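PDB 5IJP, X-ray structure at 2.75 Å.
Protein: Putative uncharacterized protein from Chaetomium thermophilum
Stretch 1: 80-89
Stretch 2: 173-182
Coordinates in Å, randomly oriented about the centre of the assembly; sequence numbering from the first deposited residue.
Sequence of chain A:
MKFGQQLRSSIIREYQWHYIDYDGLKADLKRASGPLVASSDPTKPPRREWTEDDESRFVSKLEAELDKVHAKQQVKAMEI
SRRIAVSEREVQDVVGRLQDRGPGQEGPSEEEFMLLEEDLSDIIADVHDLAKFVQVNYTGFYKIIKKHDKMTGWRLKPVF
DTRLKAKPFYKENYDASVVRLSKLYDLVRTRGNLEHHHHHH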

# COMPACT_ATOMS: atom_id res chain seq x y z
N ILE A 80 -6.54 -8.89 -8.39
CA ILE A 80 -7.58 -9.28 -7.43
C ILE A 80 -8.97 -9.04 -8.06
O ILE A 80 -9.83 -9.91 -7.97
CB ILE A 80 -7.38 -8.56 -6.06
CG1 ILE A 80 -6.18 -9.18 -5.29
CG2 ILE A 80 -8.65 -8.61 -5.19
CD1 ILE A 80 -5.53 -8.27 -4.23
N SER A 81 -9.16 -7.88 -8.74
CA SER A 81 -10.40 -7.52 -9.45
C SER A 81 -10.71 -8.52 -10.56
O SER A 81 -11.88 -8.85 -10.78
CB SER A 81 -10.30 -6.11 -10.02
OG SER A 81 -10.22 -5.14 -8.99
N ARG A 82 -9.65 -9.03 -11.24
CA ARG A 82 -9.73 -10.04 -12.29
C ARG A 82 -10.10 -11.39 -11.64
O ARG A 82 -10.93 -12.12 -12.19
CB ARG A 82 -8.39 -10.13 -13.04
CG ARG A 82 -8.39 -11.10 -14.23
CD ARG A 82 -6.98 -11.54 -14.58
NE ARG A 82 -6.38 -12.38 -13.54
CZ ARG A 82 -5.07 -12.60 -13.40
NH1 ARG A 82 -4.63 -13.37 -12.42
NH2 ARG A 82 -4.21 -12.04 -14.24
N ARG A 83 -9.50 -11.71 -10.47
CA ARG A 83 -9.75 -12.93 -9.70
C ARG A 83 -11.18 -12.97 -9.17
O ARG A 83 -11.77 -14.05 -9.11
CB ARG A 83 -8.75 -13.06 -8.53
CG ARG A 83 -7.42 -13.68 -8.93
CD ARG A 83 -6.56 -13.99 -7.72
NE ARG A 83 -7.00 -15.20 -7.03
CZ ARG A 83 -6.52 -15.62 -5.87
NH1 ARG A 83 -5.56 -14.94 -5.25
NH2 ARG A 83 -6.98 -16.73 -5.31
N ILE A 84 -11.74 -11.80 -8.79
CA ILE A 84 -13.12 -11.66 -8.31
C ILE A 84 -14.09 -11.90 -9.48
O ILE A 84 -15.03 -12.67 -9.33
CB ILE A 84 -13.36 -10.30 -7.58
CG1 ILE A 84 -12.63 -10.28 -6.21
CG2 ILE A 84 -14.86 -9.99 -7.40
CD1 ILE A 84 -12.39 -8.89 -5.61
N ALA A 85 -13.82 -11.27 -10.65
CA ALA A 85 -14.62 -11.37 -11.87
C ALA A 85 -14.77 -12.80 -12.39
O ALA A 85 -15.87 -13.18 -12.80
CB ALA A 85 -14.02 -10.48 -12.96
N VAL A 86 -13.68 -13.61 -12.35
CA VAL A 86 -13.71 -15.01 -12.80
C VAL A 86 -14.42 -15.91 -11.77
O VAL A 86 -15.10 -16.85 -12.17
CB VAL A 86 -12.34 -15.58 -13.25
CG1 VAL A 86 -11.85 -14.91 -14.53
CG2 VAL A 86 -11.28 -15.49 -12.14
N SER A 87 -14.27 -15.60 -10.47
CA SER A 87 -14.90 -16.36 -9.38
C SER A 87 -16.40 -16.06 -9.28
O SER A 87 -17.17 -16.96 -8.95
CB SER A 87 -14.21 -16.08 -8.05
OG SER A 87 -12.86 -16.49 -8.08
N GLU A 88 -16.80 -14.80 -9.58
CA GLU A 88 -18.20 -14.34 -9.56
C GLU A 88 -19.02 -15.09 -10.60
O GLU A 88 -20.15 -15.48 -10.31
CB GLU A 88 -18.27 -12.82 -9.81
CG GLU A 88 -19.55 -12.17 -9.32
CD GLU A 88 -19.65 -10.66 -9.49
OE1 GLU A 88 -18.62 -9.97 -9.29
OE2 GLU A 88 -20.76 -10.18 -9.78
N ARG A 89 -18.44 -15.33 -11.80
CA ARG A 89 -19.06 -16.08 -12.89
C ARG A 89 -19.22 -17.55 -12.47
O ARG A 89 -20.29 -18.13 -12.70
CB ARG A 89 -18.20 -15.96 -14.18
CG ARG A 89 -18.81 -16.64 -15.40
CD ARG A 89 -17.87 -16.62 -16.59
NE ARG A 89 -18.18 -17.68 -17.55
CZ ARG A 89 -19.01 -17.54 -18.58
NH1 ARG A 89 -19.63 -16.38 -18.80
NH2 ARG A 89 -19.24 -18.56 -19.41
N ASN A 173 -13.75 1.07 -8.62
CA ASN A 173 -14.16 -0.23 -9.16
C ASN A 173 -13.65 -1.39 -8.30
O ASN A 173 -14.31 -2.43 -8.23
CB ASN A 173 -13.69 -0.39 -10.61
CG ASN A 173 -14.17 0.71 -11.53
OD1 ASN A 173 -13.41 1.64 -11.87
ND2 ASN A 173 -15.42 0.65 -11.96
N TYR A 174 -12.48 -1.22 -7.66
CA TYR A 174 -11.85 -2.22 -6.79
C TYR A 174 -12.63 -2.39 -5.48
O TYR A 174 -12.83 -3.52 -5.05
CB TYR A 174 -10.37 -1.88 -6.52
CG TYR A 174 -9.70 -2.80 -5.52
CD1 TYR A 174 -9.30 -4.09 -5.88
CD2 TYR A 174 -9.45 -2.39 -4.21
CE1 TYR A 174 -8.70 -4.95 -4.96
CE2 TYR A 174 -8.85 -3.24 -3.28
CZ TYR A 174 -8.47 -4.51 -3.66
OH TYR A 174 -7.88 -5.35 -2.75
N ASP A 175 -13.04 -1.27 -4.85
CA ASP A 175 -13.80 -1.28 -3.59
C ASP A 175 -15.15 -1.99 -3.75
O ASP A 175 -15.55 -2.73 -2.85
CB ASP A 175 -13.99 0.15 -3.04
CG ASP A 175 -12.73 0.79 -2.48
OD1 ASP A 175 -11.90 0.07 -1.89
OD2 ASP A 175 -12.60 2.03 -2.59
N ALA A 176 -15.81 -1.80 -4.91
CA ALA A 176 -17.08 -2.44 -5.26
C ALA A 176 -16.89 -3.95 -5.45
O ALA A 176 -17.78 -4.72 -5.08
CB ALA A 176 -17.65 -1.82 -6.53
N SER A 177 -15.73 -4.36 -6.00
CA SER A 177 -15.36 -5.76 -6.23
C SER A 177 -15.15 -6.49 -4.89
O SER A 177 -15.55 -7.65 -4.77
CB SER A 177 -14.10 -5.85 -7.09
OG SER A 177 -14.29 -5.23 -8.35
N VAL A 178 -14.54 -5.80 -3.90
CA VAL A 178 -14.28 -6.32 -2.54
C VAL A 178 -15.62 -6.51 -1.81
O VAL A 178 -15.78 -7.50 -1.09
CB VAL A 178 -13.26 -5.42 -1.77
CG1 VAL A 178 -13.11 -5.86 -0.31
CG2 VAL A 178 -11.90 -5.40 -2.46
N VAL A 179 -16.58 -5.58 -2.02
CA VAL A 179 -17.94 -5.62 -1.45
C VAL A 179 -18.68 -6.87 -1.98
O VAL A 179 -19.29 -7.60 -1.19
CB VAL A 179 -18.71 -4.29 -1.70
CG1 VAL A 179 -20.21 -4.43 -1.45
CG2 VAL A 179 -18.14 -3.16 -0.84
N ARG A 180 -18.59 -7.12 -3.31
CA ARG A 180 -19.20 -8.28 -3.97
C ARG A 180 -18.56 -9.58 -3.47
O ARG A 180 -19.28 -10.55 -3.23
CB ARG A 180 -19.08 -8.18 -5.50
CG ARG A 180 -19.97 -7.11 -6.14
CD ARG A 180 -20.06 -7.27 -7.64
NE ARG A 180 -18.79 -7.04 -8.32
CZ ARG A 180 -18.38 -5.87 -8.79
NH1 ARG A 180 -19.14 -4.79 -8.66
NH2 ARG A 180 -17.20 -5.76 -9.39
N LEU A 181 -17.22 -9.58 -3.30
CA LEU A 181 -16.41 -10.71 -2.81
C LEU A 181 -16.88 -11.20 -1.43
O LEU A 181 -16.94 -12.41 -1.20
CB LEU A 181 -14.92 -10.31 -2.78
CG LEU A 181 -13.89 -11.31 -2.24
CD1 LEU A 181 -13.63 -12.44 -3.22
CD2 LEU A 181 -12.59 -10.61 -1.92
N SER A 182 -17.24 -10.25 -0.53
CA SER A 182 -17.75 -10.53 0.81
C SER A 182 -19.13 -11.19 0.73
O SER A 182 -19.41 -12.10 1.51
CB SER A 182 -17.82 -9.25 1.63
OG SER A 182 -16.53 -8.67 1.80

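Residues 80-89 and 173-182 are segments of two longer helices that run in broadly the same direction, crossing at 42° with their axes 9.8 Å apart at closest approach. The contact is modest, burying 399 Å² in total, and Ile84 contributes most to it. With chi1 near -71° (m) and chi2 near 161° (t), Ile84 extends CD1 to 3.5 Å from the backbone O of Ser177, while its CG1 lies 3.8 Å from Leu181 CD1. A small residue suits position 177: Ser177 points toward the opposing helix, yet its CB leaves room for Ile84 CD1 at 3.8 Å. The m rotamer of Ser177 turns its hydroxyl back onto its own helix, where Ser177 OG donates to Asn173 O (2.8 Å), so this polar group is satisfied beside the apolar side chain of Ile84.

One turn earlier, Tyr174 leaves its helix sideways, but its t rotamer brings the ring nearer to the first helix. The ring edge meets Ile80, with CE1 3.7 Å from Ile80 CG2, and Ser81, whose OG is 3.4 Å from Tyr174 CD1.

At the other end, Glu88 (chi1 and chi2 both t) extends to Arg180, whose side chain bends at chi3 (m). Arg180 NE and Glu88 OE1, 3.1 Å apart, form a salt bridge that includes a weak hydrogen bond, its N-H...O angle being 130°.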